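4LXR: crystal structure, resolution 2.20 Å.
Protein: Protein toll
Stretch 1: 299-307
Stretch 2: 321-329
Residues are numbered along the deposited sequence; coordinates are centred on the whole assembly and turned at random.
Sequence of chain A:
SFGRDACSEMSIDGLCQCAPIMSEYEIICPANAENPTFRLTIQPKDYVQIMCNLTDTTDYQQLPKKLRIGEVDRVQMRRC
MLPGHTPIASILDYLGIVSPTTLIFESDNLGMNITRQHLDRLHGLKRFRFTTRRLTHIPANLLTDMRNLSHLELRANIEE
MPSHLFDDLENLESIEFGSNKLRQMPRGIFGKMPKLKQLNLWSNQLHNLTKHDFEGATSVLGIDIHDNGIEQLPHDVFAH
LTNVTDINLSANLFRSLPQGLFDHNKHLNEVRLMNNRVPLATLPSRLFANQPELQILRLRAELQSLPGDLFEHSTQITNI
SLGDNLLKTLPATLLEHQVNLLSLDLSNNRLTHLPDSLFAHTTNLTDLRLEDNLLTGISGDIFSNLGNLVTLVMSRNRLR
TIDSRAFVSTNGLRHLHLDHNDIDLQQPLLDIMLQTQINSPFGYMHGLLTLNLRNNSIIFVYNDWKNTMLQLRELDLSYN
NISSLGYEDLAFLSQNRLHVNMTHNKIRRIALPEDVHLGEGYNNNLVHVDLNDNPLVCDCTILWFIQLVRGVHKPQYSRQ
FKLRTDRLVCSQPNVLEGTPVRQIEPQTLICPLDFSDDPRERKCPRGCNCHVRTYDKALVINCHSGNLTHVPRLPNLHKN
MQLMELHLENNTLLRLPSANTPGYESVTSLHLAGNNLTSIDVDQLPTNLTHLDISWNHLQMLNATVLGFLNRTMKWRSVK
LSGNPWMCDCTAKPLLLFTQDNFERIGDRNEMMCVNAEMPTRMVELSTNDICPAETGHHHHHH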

# COMPACT_ATOMS: atom_id res chain seq x y z
N LEU A 299 -2.27 25.37 -5.52
CA LEU A 299 -3.37 26.21 -5.07
C LEU A 299 -4.34 25.36 -4.28
O LEU A 299 -4.98 24.44 -4.81
CB LEU A 299 -4.06 26.84 -6.29
CG LEU A 299 -3.16 27.62 -7.26
CD1 LEU A 299 -3.89 27.92 -8.57
CD2 LEU A 299 -2.63 28.94 -6.62
N ARG A 300 -4.43 25.65 -2.99
CA ARG A 300 -5.33 24.93 -2.10
C ARG A 300 -5.78 25.92 -1.04
O ARG A 300 -5.00 26.33 -0.17
CB ARG A 300 -4.60 23.74 -1.45
CG ARG A 300 -5.49 23.02 -0.44
CD ARG A 300 -4.71 22.37 0.67
NE ARG A 300 -5.59 21.56 1.52
CZ ARG A 300 -5.34 20.30 1.83
NH1 ARG A 300 -4.25 19.71 1.38
NH2 ARG A 300 -6.19 19.62 2.60
N ALA A 301 -7.04 26.31 -1.11
CA ALA A 301 -7.54 27.39 -0.27
C ALA A 301 -9.08 27.39 -0.16
O ALA A 301 -9.69 28.44 0.05
CB ALA A 301 -7.05 28.72 -0.80
N GLU A 302 -9.68 26.20 -0.31
CA GLU A 302 -11.15 26.04 -0.33
C GLU A 302 -11.78 26.79 -1.50
O GLU A 302 -12.86 27.36 -1.37
CB GLU A 302 -11.81 26.50 0.97
CG GLU A 302 -10.99 26.32 2.22
CD GLU A 302 -11.00 24.92 2.70
OE1 GLU A 302 -9.99 24.21 2.47
OE2 GLU A 302 -12.01 24.53 3.31
N LEU A 303 -11.10 26.81 -2.64
CA LEU A 303 -11.56 27.58 -3.77
C LEU A 303 -12.89 27.00 -4.25
O LEU A 303 -13.03 25.77 -4.39
CB LEU A 303 -10.50 27.56 -4.89
CG LEU A 303 -9.20 28.31 -4.59
CD1 LEU A 303 -8.04 27.82 -5.48
CD2 LEU A 303 -9.39 29.83 -4.70
N GLN A 304 -13.85 27.89 -4.49
CA GLN A 304 -15.20 27.47 -4.88
C GLN A 304 -15.37 27.48 -6.40
O GLN A 304 -16.13 26.68 -6.94
CB GLN A 304 -16.26 28.36 -4.21
CG GLN A 304 -16.63 27.91 -2.81
CD GLN A 304 -17.52 28.90 -2.10
OE1 GLN A 304 -17.11 29.50 -1.11
NE2 GLN A 304 -18.74 29.08 -2.60
N SER A 305 -14.66 28.38 -7.06
CA SER A 305 -14.68 28.48 -8.52
C SER A 305 -13.48 29.27 -9.03
O SER A 305 -12.84 30.01 -8.26
CB SER A 305 -15.99 29.12 -8.99
OG SER A 305 -16.10 30.44 -8.51
N LEU A 306 -13.17 29.10 -10.31
CA LEU A 306 -12.07 29.82 -10.95
C LEU A 306 -12.57 30.58 -12.17
O LEU A 306 -13.50 30.13 -12.85
CB LEU A 306 -10.97 28.84 -11.37
CG LEU A 306 -10.37 27.97 -10.27
CD1 LEU A 306 -9.40 26.94 -10.86
CD2 LEU A 306 -9.70 28.82 -9.20
N PRO A 307 -11.97 31.74 -12.47
CA PRO A 307 -12.35 32.46 -13.69
C PRO A 307 -11.64 31.85 -14.89
O PRO A 307 -10.46 31.47 -14.77
CB PRO A 307 -11.82 33.88 -13.43
CG PRO A 307 -10.60 33.65 -12.56
CD PRO A 307 -10.95 32.45 -11.68
N SER A 321 -1.50 22.00 -9.41
CA SER A 321 -2.14 21.29 -8.31
C SER A 321 -3.32 22.13 -7.83
O SER A 321 -3.13 23.23 -7.32
CB SER A 321 -1.15 21.06 -7.18
OG SER A 321 -0.07 20.25 -7.63
N LEU A 322 -4.52 21.60 -8.02
CA LEU A 322 -5.75 22.28 -7.62
C LEU A 322 -6.55 21.35 -6.72
O LEU A 322 -7.74 21.55 -6.48
CB LEU A 322 -6.57 22.70 -8.84
CG LEU A 322 -6.22 24.12 -9.29
CD1 LEU A 322 -6.68 24.37 -10.70
CD2 LEU A 322 -6.84 25.11 -8.32
N GLY A 323 -5.85 20.35 -6.21
CA GLY A 323 -6.42 19.40 -5.29
C GLY A 323 -6.87 20.04 -3.99
O GLY A 323 -6.32 21.07 -3.57
N ASP A 324 -7.88 19.44 -3.38
CA ASP A 324 -8.39 19.80 -2.07
C ASP A 324 -9.01 21.19 -2.01
O ASP A 324 -8.79 21.94 -1.06
CB ASP A 324 -7.33 19.63 -0.98
CG ASP A 324 -6.83 18.21 -0.88
OD1 ASP A 324 -7.48 17.38 -0.19
OD2 ASP A 324 -5.78 17.92 -1.48
N ASN A 325 -9.77 21.53 -3.04
CA ASN A 325 -10.58 22.74 -2.98
C ASN A 325 -12.03 22.33 -2.93
O ASN A 325 -12.31 21.19 -2.58
CB ASN A 325 -10.25 23.67 -4.14
CG ASN A 325 -8.86 24.26 -4.00
OD1 ASN A 325 -8.62 25.09 -3.13
ND2 ASN A 325 -7.93 23.81 -4.84
N LEU A 326 -12.94 23.24 -3.27
CA LEU A 326 -14.38 22.94 -3.24
C LEU A 326 -15.01 23.10 -4.63
O LEU A 326 -16.19 23.42 -4.74
CB LEU A 326 -15.10 23.85 -2.23
CG LEU A 326 -14.62 23.71 -0.78
CD1 LEU A 326 -15.24 24.79 0.13
CD2 LEU A 326 -14.94 22.31 -0.25
N LEU A 327 -14.23 22.85 -5.68
CA LEU A 327 -14.66 23.13 -7.05
C LEU A 327 -15.79 22.20 -7.48
O LEU A 327 -15.69 20.98 -7.32
CB LEU A 327 -13.45 23.02 -7.99
CG LEU A 327 -12.29 24.00 -7.71
CD1 LEU A 327 -11.00 23.58 -8.40
CD2 LEU A 327 -12.65 25.42 -8.11
N LYS A 328 -16.88 22.77 -8.00
CA LYS A 328 -18.01 21.97 -8.53
C LYS A 328 -17.88 21.72 -10.02
O LYS A 328 -18.36 20.69 -10.52
CB LYS A 328 -19.36 22.64 -8.26
CG LYS A 328 -19.77 22.70 -6.80
CD LYS A 328 -21.08 23.46 -6.63
CE LYS A 328 -21.42 23.65 -5.16
NZ LYS A 328 -21.10 22.42 -4.36
N THR A 329 -17.24 22.65 -10.72
CA THR A 329 -16.88 22.49 -12.13
C THR A 329 -15.75 23.47 -12.48
O THR A 329 -15.24 24.19 -11.62
CB THR A 329 -18.10 22.71 -13.07
OG1 THR A 329 -17.78 22.27 -14.41
CG2 THR A 329 -18.52 24.18 -13.08
O HOH W 1 -3.84 21.91 -4.52
O HOH W 2 -8.38 22.31 1.58
O HOH W 3 -17.03 25.43 -9.19
O HOH W 4 -14.79 27.08 -11.88

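Two successive turns of a repeating leucine-rich chain pack side by side here, joined by a buried asparagine that bonds to the neighbouring backbone, by two direct backbone hydrogen bonds and waters, and by a cluster of leucines.

The backbones first meet where Leu 299 N donates to Ser 321 O at 2.9 Å. Beyond this point neither stretch is regular helix or strand, and Asn 325 takes over much of the bonding. Its CA-to-CB bond points toward the other stretch, and with chi1 in the m well its amide reaches the polar backbone there. Asn 325 OD1 accepts from Ala 301 N at 2.8 Å and from Leu 303 N at 3.1 Å, both nearly linear. Asn 325 ND2 donates to Leu 299 O at 3.0 Å and, within its own stretch, to Leu 322 O at 2.8 Å. Asparagine suits this buried site because one short side chain carries both a donor and an acceptor, bonding to backbone NH and C=O groups at once. Leu 326 N also donates to Leu 303 O at 2.8 Å.

Leucines fill the interior. Leu 306 CD1 meets Leu 322 CD1 at 3.7 Å, and Leu 303 CD1 lies 4.1 Å from Leu 322 CD2; Leu 327 CD2 comes within 4.0 Å of Leu 306 CG. Their branched, uncharged ends pack without leaving polar groups unpaired.

Arg 300 and Asp 324 are partly exposed. Asp 324 CB lies over one guanidinium face, 3.5 Å from Arg 300 CZ, while the long salt bridge from Arg 300 NH1 to Asp 324 OD2, 3.7 Å, is electrostatic only, the oxygen lying well out of the guanidinium plane. Water 1 bridges Leu 299 O and Gly 323 O, donating to each at 2.8 Å, so two acceptors that cannot bond each other are still linked.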